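Local atomic coordinates of orotidine 5'-phosphate decarboxylase (Pyrococcus horikoshii, PDB entry 2CZD), a protein that probably catalyses the decarboxylation of orotidine 5'-monophosphate to uridine 5'-monophosphate, the last step of de novo UMP synthesis, as a homodimeric TIM barrel. Residues 88-93 against 128-133; 148-153 against 157-162. All coordinates share one frame; numbering follows the deposited sequence.

How the contacts relate
Contact 1 ties helix to helix and contact 2 ties helix to strand in the same TIM barrel. Contact 1 joins the opening turn of helix 90-97 to the last turn of helix 121-131; it is partly buried, lies beside the second subunit and is carried by a salt bridge with a small, more buried apolar touch. Contact 2 lies nearer the chain centre, joins the end of helix 144-150 to strand 158-161, and relies on apolar side chains and an arginine that binds backbone carbonyls. The two meet where N129, from helix 121-131, probably hydrogen-bonds through ND2 to R152 O.

Contact 1. Residues 88-93 against 128-133; sequences VGRDSV and ANEIEP
R90 and I131 are the closest CA pair, 8.1 Å apart, between the start of helix 90-97 and the end of helix 121-131, so side chains alone bridge the gap. The outer part of the contact is a salt bridge. R90 NE gives a nearly straight hydrogen bond to E130 OE2 at 3.0 Å, with the oxygen lying in the guanidinium plane. On the acid the donor comes from the syn side, yet 30° out of the carboxylate plane, and the two flat groups are turned 42° against each other. That twist goes with uneven pairing: R90 NH2 makes weak bonds to both carboxylate oxygens, at 3.4 Å to E130 OE2 and 3.5 Å to E130 OE1. Both chains are extended, R90 from CG to NE and E130 beyond CG, which lets the charged ends meet well away from their helices. The stronger polar partner of R90, however, is E115 of the second subunit, paired through NH1 to OE1, so this arginine links two neighbouring helices of the TIM barrel and also the dimer. Deeper in, the I131 chain runs on extended past CG1 (chi2 176°), which carries CD1 to 3.6 Å from V93 CG1 and 3.9 Å from V93 CB. V93 also rests on I102 of strand 101-105, while I131 packs against M94 and K97 farther along helix 90-97. G89 occupies the N-cap position, and its carbonyl accepts the helical bond from V93 N at 3.2 Å.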
ATOM      1  N   VAL B  88       6.698  -4.871  -6.993  1.00  7.57           N
ATOM      2  CA  VAL B  88       7.227  -5.642  -5.887  1.00  7.92           C
ATOM      3  C   VAL B  88       7.525  -7.098  -6.217  1.00 10.30           C
ATOM      4  O   VAL B  88       8.172  -7.787  -5.442  1.00  9.66           O
ATOM      5  CB  VAL B  88       6.274  -5.472  -4.659  1.00  9.38           C
ATOM      6  CG1 VAL B  88       6.778  -6.220  -3.433  1.00 10.09           C
ATOM      7  CG2 VAL B  88       6.204  -3.977  -4.312  1.00 14.66           C
ATOM      8  N   GLY B  89       7.066  -7.566  -7.371  1.00  7.04           N
ATOM      9  CA  GLY B  89       7.380  -8.935  -7.734  1.00  7.87           C
ATOM     10  C   GLY B  89       6.171  -9.813  -7.979  1.00  8.33           C
ATOM     11  O   GLY B  89       5.084  -9.542  -7.479  1.00  8.60           O
ATOM     12  N   ARG B  90       6.384 -10.873  -8.751  1.00  7.84           N
ATOM     13  CA  ARG B  90       5.329 -11.821  -9.086  1.00  7.80           C
ATOM     14  C   ARG B  90       4.808 -12.593  -7.864  1.00  9.29           C
ATOM     15  O   ARG B  90       3.625 -12.924  -7.807  1.00  9.39           O
ATOM     16  CB  ARG B  90       5.852 -12.803 -10.133  1.00  8.59           C
ATOM     17  CG  ARG B  90       6.171 -12.128 -11.457  1.00 13.37           C
ATOM     18  CD  ARG B  90       7.032 -13.053 -12.323  1.00 15.76           C
ATOM     19  NE  ARG B  90       7.246 -12.586 -13.702  1.00 24.28           N
ATOM     20  CZ  ARG B  90       8.068 -11.606 -14.094  1.00 28.31           C
ATOM     21  NH1 ARG B  90       8.803 -10.910 -13.224  1.00 26.19           N
ATOM     22  NH2 ARG B  90       8.192 -11.350 -15.400  1.00 29.46           N
ATOM     23  N   ASP B  91       5.674 -12.878  -6.894  1.00  7.82           N
ATOM     24  CA  ASP B  91       5.220 -13.584  -5.704  1.00  8.33           C
ATOM     25  C   ASP B  91       4.234 -12.738  -4.912  1.00  9.06           C
ATOM     26  O   ASP B  91       3.224 -13.258  -4.430  1.00 10.67           O
ATOM     27  CB  ASP B  91       6.396 -14.079  -4.825  1.00  8.89           C
ATOM     28  CG  ASP B  91       7.463 -13.020  -4.565  1.00 12.64           C
ATOM     29  OD1 ASP B  91       8.479 -13.373  -3.923  1.00 10.51           O
ATOM     30  OD2 ASP B  91       7.313 -11.864  -4.980  1.00  8.31           O
ATOM     31  N   SER B  92       4.512 -11.442  -4.785  1.00  9.91           N
ATOM     32  CA  SER B  92       3.594 -10.560  -4.086  1.00  8.65           C
ATOM     33  C   SER B  92       2.269 -10.428  -4.838  1.00  8.16           C
ATOM     34  O   SER B  92       1.217 -10.314  -4.204  1.00  8.83           O
ATOM     35  CB  SER B  92       4.236  -9.194  -3.839  1.00  9.30           C
ATOM     36  OG  SER B  92       5.228  -9.312  -2.822  1.00  9.52           O
ATOM     37  N   VAL B  93       2.306 -10.481  -6.174  1.00  6.35           N
ATOM     38  CA  VAL B  93       1.068 -10.414  -6.952  1.00  7.95           C
ATOM     39  C   VAL B  93       0.301 -11.725  -6.779  1.00  8.67           C
ATOM     40  O   VAL B  93      -0.907 -11.716  -6.476  1.00  8.19           O
ATOM     41  CB  VAL B  93       1.356 -10.241  -8.451  1.00  7.68           C
ATOM     42  CG1 VAL B  93       0.047 -10.293  -9.230  1.00  9.56           C
ATOM     43  CG2 VAL B  93       2.044  -8.898  -8.703  1.00  7.92           C
ATOM     44  N   ALA B 128       2.038  -8.639 -16.579  1.00  8.00           N
ATOM     45  CA  ALA B 128       0.584  -8.811 -16.582  1.00 10.01           C
ATOM     46  C   ALA B 128       0.180  -9.864 -17.642  1.00 10.22           C
ATOM     47  O   ALA B 128      -0.723 -10.655 -17.429  1.00 11.92           O
ATOM     48  CB  ALA B 128      -0.107  -7.474 -16.870  1.00  9.64           C
ATOM     49  N   ASN B 129       0.850  -9.878 -18.789  1.00  9.17           N
ATOM     50  CA  ASN B 129       0.499 -10.871 -19.800  1.00 10.59           C
ATOM     51  C   ASN B 129       0.754 -12.294 -19.295  1.00 13.02           C
ATOM     52  O   ASN B 129       0.027 -13.223 -19.648  1.00 14.78           O
ATOM     53  CB  ASN B 129       1.283 -10.606 -21.082  1.00 10.26           C
ATOM     54  CG  ASN B 129       0.767  -9.401 -21.826  1.00 11.51           C
ATOM     55  OD1 ASN B 129      -0.346  -8.928 -21.565  1.00 12.73           O
ATOM     56  ND2 ASN B 129       1.559  -8.908 -22.768  1.00 11.85           N
ATOM     57  N   GLU B 130       1.773 -12.461 -18.457  1.00 11.72           N
ATOM     58  CA  GLU B 130       2.108 -13.772 -17.914  1.00 13.82           C
ATOM     59  C   GLU B 130       1.088 -14.180 -16.861  1.00 11.26           C
ATOM     60  O   GLU B 130       0.575 -15.305 -16.861  1.00 13.57           O
ATOM     61  CB  GLU B 130       3.487 -13.745 -17.238  1.00 16.60           C
ATOM     62  CG  GLU B 130       4.702 -13.584 -18.145  1.00 23.68           C
ATOM     63  CD  GLU B 130       6.025 -13.587 -17.356  1.00 29.27           C
ATOM     64  OE1 GLU B 130       7.084 -13.370 -17.978  1.00 30.46           O
ATOM     65  OE2 GLU B 130       6.014 -13.806 -16.114  1.00 32.29           O
ATOM     66  N   ILE B 131       0.783 -13.247 -15.963  1.00  9.37           N
ATOM     67  CA  ILE B 131      -0.122 -13.525 -14.860  1.00  9.08           C
ATOM     68  C   ILE B 131      -1.600 -13.585 -15.230  1.00  8.97           C
ATOM     69  O   ILE B 131      -2.366 -14.336 -14.623  1.00  9.93           O
ATOM     70  CB  ILE B 131       0.117 -12.494 -13.726  1.00  8.17           C
ATOM     71  CG1 ILE B 131       1.452 -12.821 -13.034  1.00 13.31           C
ATOM     72  CG2 ILE B 131      -1.031 -12.521 -12.706  1.00 10.72           C
ATOM     73  CD1 ILE B 131       1.859 -11.846 -11.958  1.00 15.75           C
ATOM     74  N   GLU B 132      -1.983 -12.817 -16.251  1.00  9.96           N
ATOM     75  CA  GLU B 132      -3.368 -12.734 -16.708  1.00 10.24           C
ATOM     76  C   GLU B 132      -4.358 -12.328 -15.599  1.00  8.33           C
ATOM     77  O   GLU B 132      -5.243 -13.094 -15.209  1.00 10.00           O
ATOM     78  CB  GLU B 132      -3.818 -14.040 -17.391  1.00 11.18           C
ATOM     79  CG  GLU B 132      -2.984 -14.384 -18.610  1.00 11.81           C
ATOM     80  CD  GLU B 132      -3.364 -15.720 -19.250  1.00 18.01           C
ATOM     81  OE1 GLU B 132      -2.736 -16.075 -20.267  1.00 18.99           O
ATOM     82  OE2 GLU B 132      -4.267 -16.423 -18.736  1.00 26.24           O
ATOM     83  N   PRO B 133      -4.179 -11.121 -15.038  1.00  9.24           N
ATOM     84  CA  PRO B 133      -5.078 -10.616 -13.993  1.00  8.13           C
ATOM     85  C   PRO B 133      -6.408 -10.264 -14.681  1.00  9.17           C
ATOM     86  O   PRO B 133      -6.514 -10.303 -15.910  1.00 10.43           O
ATOM     87  CB  PRO B 133      -4.380  -9.337 -13.520  1.00  9.08           C
ATOM     88  CG  PRO B 133      -3.762  -8.826 -14.811  1.00  8.23           C
ATOM     89  CD  PRO B 133      -3.171 -10.105 -15.401  1.00  9.08           C
TER

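Contact 2. Residues 148-153 against 157-162; sequences YIRDRL and IKILAP
I157 O is gripped by both terminal nitrogens of the R150 guanidinium. R150 NH1 makes the strong bond, 2.9 Å to I157 O, with the donor nearly on the line of the C=O bond (168°) and the oxygen in the guanidinium plane; the bond from NH2 is weak. NH2 is committed chiefly to L153 O, also at 2.9 Å, which it meets from above the carbonyl plane. Bends at chi2 (68°) and chi3 (-83°) fold the arginine back so that NH1 and NH2 together face I157 O while NH2, on its NE side, also reaches L153 O. The loop closes the helix-to-strand half of a beta-alpha-beta unit of the barrel, in which strand 135-137 leads through helix 144-150 into strand 158-161. I159 CD1 is lodged against the helix, 3.7 Å from R150 CA, 3.9 Å from R150 CD and 4.0 Å from I149 CG2. Replacing R150 with an alanine would probably leave I157 O and L153 O without these donors and open a gap beside I159 CD1 where the arginine chain had lain. L153 fills the space beside I159: its CD2 lies 3.8 Å from I159 CG1, the two chains running past each other in opposite directions, and 3.8 Å from I157 CG2, where the side chains cross at about a right angle. I149 and L153 also both touch V136 of strand 135-137.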
ATOM      1  N   TYR B 148      -1.940   2.538 -26.239  1.00 13.78           N
ATOM      2  CA  TYR B 148      -0.566   2.071 -26.097  1.00 13.62           C
ATOM      3  C   TYR B 148      -0.557   0.785 -25.286  1.00 12.53           C
ATOM      4  O   TYR B 148       0.108  -0.191 -25.637  1.00 13.67           O
ATOM      5  CB  TYR B 148       0.284   3.113 -25.373  1.00 16.13           C
ATOM      6  CG  TYR B 148       1.724   2.695 -25.202  1.00 16.40           C
ATOM      7  CD1 TYR B 148       2.687   3.063 -26.131  1.00 19.14           C
ATOM      8  CD2 TYR B 148       2.120   1.918 -24.123  1.00 15.29           C
ATOM      9  CE1 TYR B 148       4.019   2.669 -25.986  1.00 20.16           C
ATOM     10  CE2 TYR B 148       3.454   1.510 -23.969  1.00 16.59           C
ATOM     11  CZ  TYR B 148       4.394   1.897 -24.910  1.00 22.72           C
ATOM     12  OH  TYR B 148       5.716   1.530 -24.757  1.00 19.45           O
ATOM     13  N   ILE B 149      -1.296   0.799 -24.188  1.00 11.73           N
ATOM     14  CA  ILE B 149      -1.352  -0.376 -23.334  1.00  9.19           C
ATOM     15  C   ILE B 149      -2.118  -1.511 -24.015  1.00 10.64           C
ATOM     16  O   ILE B 149      -1.681  -2.667 -23.993  1.00  9.71           O
ATOM     17  CB  ILE B 149      -1.975  -0.008 -21.950  1.00 12.04           C
ATOM     18  CG1 ILE B 149      -0.974   0.901 -21.210  1.00 12.48           C
ATOM     19  CG2 ILE B 149      -2.364  -1.269 -21.169  1.00 10.11           C
ATOM     20  CD1 ILE B 149      -1.499   1.514 -19.911  1.00 14.19           C
ATOM     21  N   ARG B 150      -3.247  -1.181 -24.616  1.00 10.44           N
ATOM     22  CA  ARG B 150      -4.055  -2.183 -25.292  1.00  8.88           C
ATOM     23  C   ARG B 150      -3.257  -2.924 -26.374  1.00  8.08           C
ATOM     24  O   ARG B 150      -3.421  -4.142 -26.541  1.00 12.74           O
ATOM     25  CB  ARG B 150      -5.295  -1.500 -25.909  1.00  8.73           C
ATOM     26  CG  ARG B 150      -6.267  -2.440 -26.608  1.00  9.98           C
ATOM     27  CD  ARG B 150      -6.985  -3.380 -25.620  1.00  7.07           C
ATOM     28  NE  ARG B 150      -6.209  -4.571 -25.270  1.00  9.24           N
ATOM     29  CZ  ARG B 150      -6.479  -5.358 -24.225  1.00 10.68           C
ATOM     30  NH1 ARG B 150      -7.495  -5.075 -23.408  1.00  9.06           N
ATOM     31  NH2 ARG B 150      -5.746  -6.446 -24.018  1.00 11.50           N
ATOM     32  N   ASP B 151      -2.398  -2.203 -27.096  1.00 10.04           N
ATOM     33  CA  ASP B 151      -1.623  -2.820 -28.171  1.00 12.49           C
ATOM     34  C   ASP B 151      -0.566  -3.799 -27.659  1.00 15.29           C
ATOM     35  O   ASP B 151      -0.049  -4.605 -28.435  1.00 18.13           O
ATOM     36  CB  ASP B 151      -0.910  -1.756 -29.013  1.00 14.78           C
ATOM     37  CG  ASP B 151      -1.867  -0.878 -29.803  1.00 16.69           C
ATOM     38  OD1 ASP B 151      -3.029  -1.283 -30.008  1.00 15.67           O
ATOM     39  OD2 ASP B 151      -1.438   0.218 -30.233  1.00 17.34           O
ATOM     40  N   ARG B 152      -0.234  -3.724 -26.368  1.00 10.80           N
ATOM     41  CA  ARG B 152       0.792  -4.593 -25.799  1.00 12.02           C
ATOM     42  C   ARG B 152       0.238  -5.640 -24.847  1.00 11.09           C
ATOM     43  O   ARG B 152       0.923  -6.612 -24.516  1.00 12.24           O
ATOM     44  CB  ARG B 152       1.826  -3.732 -25.066  1.00 12.77           C
ATOM     45  CG  ARG B 152       2.625  -2.878 -26.022  1.00 14.30           C
ATOM     46  CD  ARG B 152       3.340  -1.729 -25.351  1.00 15.48           C
ATOM     47  NE  ARG B 152       4.166  -1.057 -26.350  1.00 18.96           N
ATOM     48  CZ  ARG B 152       3.696  -0.316 -27.354  1.00 19.73           C
ATOM     49  NH1 ARG B 152       4.542   0.230 -28.223  1.00 22.32           N
ATOM     50  NH2 ARG B 152       2.389  -0.084 -27.483  1.00 17.37           N
ATOM     51  N   LEU B 153      -1.007  -5.439 -24.432  1.00 10.41           N
ATOM     52  CA  LEU B 153      -1.668  -6.303 -23.463  1.00 11.23           C
ATOM     53  C   LEU B 153      -2.439  -7.467 -24.067  1.00 12.08           C
ATOM     54  O   LEU B 153      -3.191  -7.294 -25.031  1.00 12.05           O
ATOM     55  CB  LEU B 153      -2.617  -5.455 -22.598  1.00 12.21           C
ATOM     56  CG  LEU B 153      -3.277  -6.086 -21.359  1.00 10.01           C
ATOM     57  CD1 LEU B 153      -2.238  -6.317 -20.255  1.00 11.05           C
ATOM     58  CD2 LEU B 153      -4.347  -5.118 -20.832  1.00 10.71           C
ATOM     59  N   ILE B 157      -7.461  -9.600 -20.984  1.00  9.42           N
ATOM     60  CA  ILE B 157      -7.195  -8.765 -19.814  1.00  9.09           C
ATOM     61  C   ILE B 157      -7.850  -7.419 -20.078  1.00  8.74           C
ATOM     62  O   ILE B 157      -7.582  -6.796 -21.110  1.00 11.21           O
ATOM     63  CB  ILE B 157      -5.676  -8.554 -19.582  1.00  8.16           C
ATOM     64  CG1 ILE B 157      -4.989  -9.920 -19.433  1.00 11.80           C
ATOM     65  CG2 ILE B 157      -5.451  -7.703 -18.301  1.00  7.59           C
ATOM     66  CD1 ILE B 157      -3.462  -9.860 -19.362  1.00 11.91           C
ATOM     67  N   LYS B 158      -8.701  -6.991 -19.149  1.00  8.30           N
ATOM     68  CA  LYS B 158      -9.434  -5.732 -19.282  1.00 10.34           C
ATOM     69  C   LYS B 158      -8.592  -4.509 -18.937  1.00 10.81           C
ATOM     70  O   LYS B 158      -7.538  -4.601 -18.292  1.00 11.89           O
ATOM     71  CB  LYS B 158     -10.659  -5.717 -18.358  1.00 12.25           C
ATOM     72  CG  LYS B 158     -11.581  -6.935 -18.437  1.00 17.63           C
ATOM     73  CD  LYS B 158     -12.259  -7.037 -19.773  1.00 16.51           C
ATOM     74  CE  LYS B 158     -13.215  -8.242 -19.793  1.00 22.80           C
ATOM     75  NZ  LYS B 158     -13.899  -8.438 -21.102  1.00 22.26           N
ATOM     76  N   ILE B 159      -9.060  -3.356 -19.416  1.00  9.52           N
ATOM     77  CA  ILE B 159      -8.418  -2.096 -19.113  1.00  9.58           C
ATOM     78  C   ILE B 159      -9.439  -1.190 -18.422  1.00  8.10           C
ATOM     79  O   ILE B 159     -10.578  -1.034 -18.895  1.00 10.43           O
ATOM     80  CB  ILE B 159      -7.909  -1.412 -20.382  1.00  7.84           C
ATOM     81  CG1 ILE B 159      -6.719  -2.197 -20.926  1.00  9.03           C
ATOM     82  CG2 ILE B 159      -7.471   0.020 -20.087  1.00 10.23           C
ATOM     83  CD1 ILE B 159      -6.164  -1.624 -22.249  1.00 11.61           C
ATOM     84  N   LEU B 160      -9.043  -0.627 -17.287  1.00  8.15           N
ATOM     85  CA  LEU B 160      -9.893   0.305 -16.544  1.00 11.07           C
ATOM     86  C   LEU B 160      -9.197   1.655 -16.688  1.00  9.99           C
ATOM     87  O   LEU B 160      -8.010   1.767 -16.405  1.00 11.22           O
ATOM     88  CB  LEU B 160      -9.989  -0.097 -15.065  1.00 10.57           C
ATOM     89  CG  LEU B 160     -10.729  -1.411 -14.791  1.00 10.95           C
ATOM     90  CD1 LEU B 160      -9.760  -2.584 -14.935  1.00 11.01           C
ATOM     91  CD2 LEU B 160     -11.310  -1.419 -13.375  1.00 16.22           C
ATOM     92  N   ALA B 161      -9.931   2.686 -17.104  1.00  8.23           N
ATOM     93  CA  ALA B 161      -9.316   3.990 -17.356  1.00 10.86           C
ATOM     94  C   ALA B 161      -9.859   5.178 -16.564  1.00  9.78           C
ATOM     95  O   ALA B 161     -11.017   5.591 -16.754  1.00 10.75           O
ATOM     96  CB  ALA B 161      -9.401   4.324 -18.852  1.00 13.89           C
ATOM     97  N   PRO B 162      -9.044   5.716 -15.645  1.00  9.74           N
ATOM     98  CA  PRO B 162      -9.432   6.873 -14.840  1.00  7.88           C
ATOM     99  C   PRO B 162      -8.957   8.132 -15.582  1.00  9.39           C
ATOM    100  O   PRO B 162      -8.296   8.060 -16.624  1.00 12.06           O
ATOM    101  CB  PRO B 162      -8.639   6.680 -13.550  1.00 11.94           C
ATOM    102  CG  PRO B 162      -7.322   6.110 -14.064  1.00 13.24           C
ATOM    103  CD  PRO B 162      -7.757   5.151 -15.181  1.00 11.21           C
TER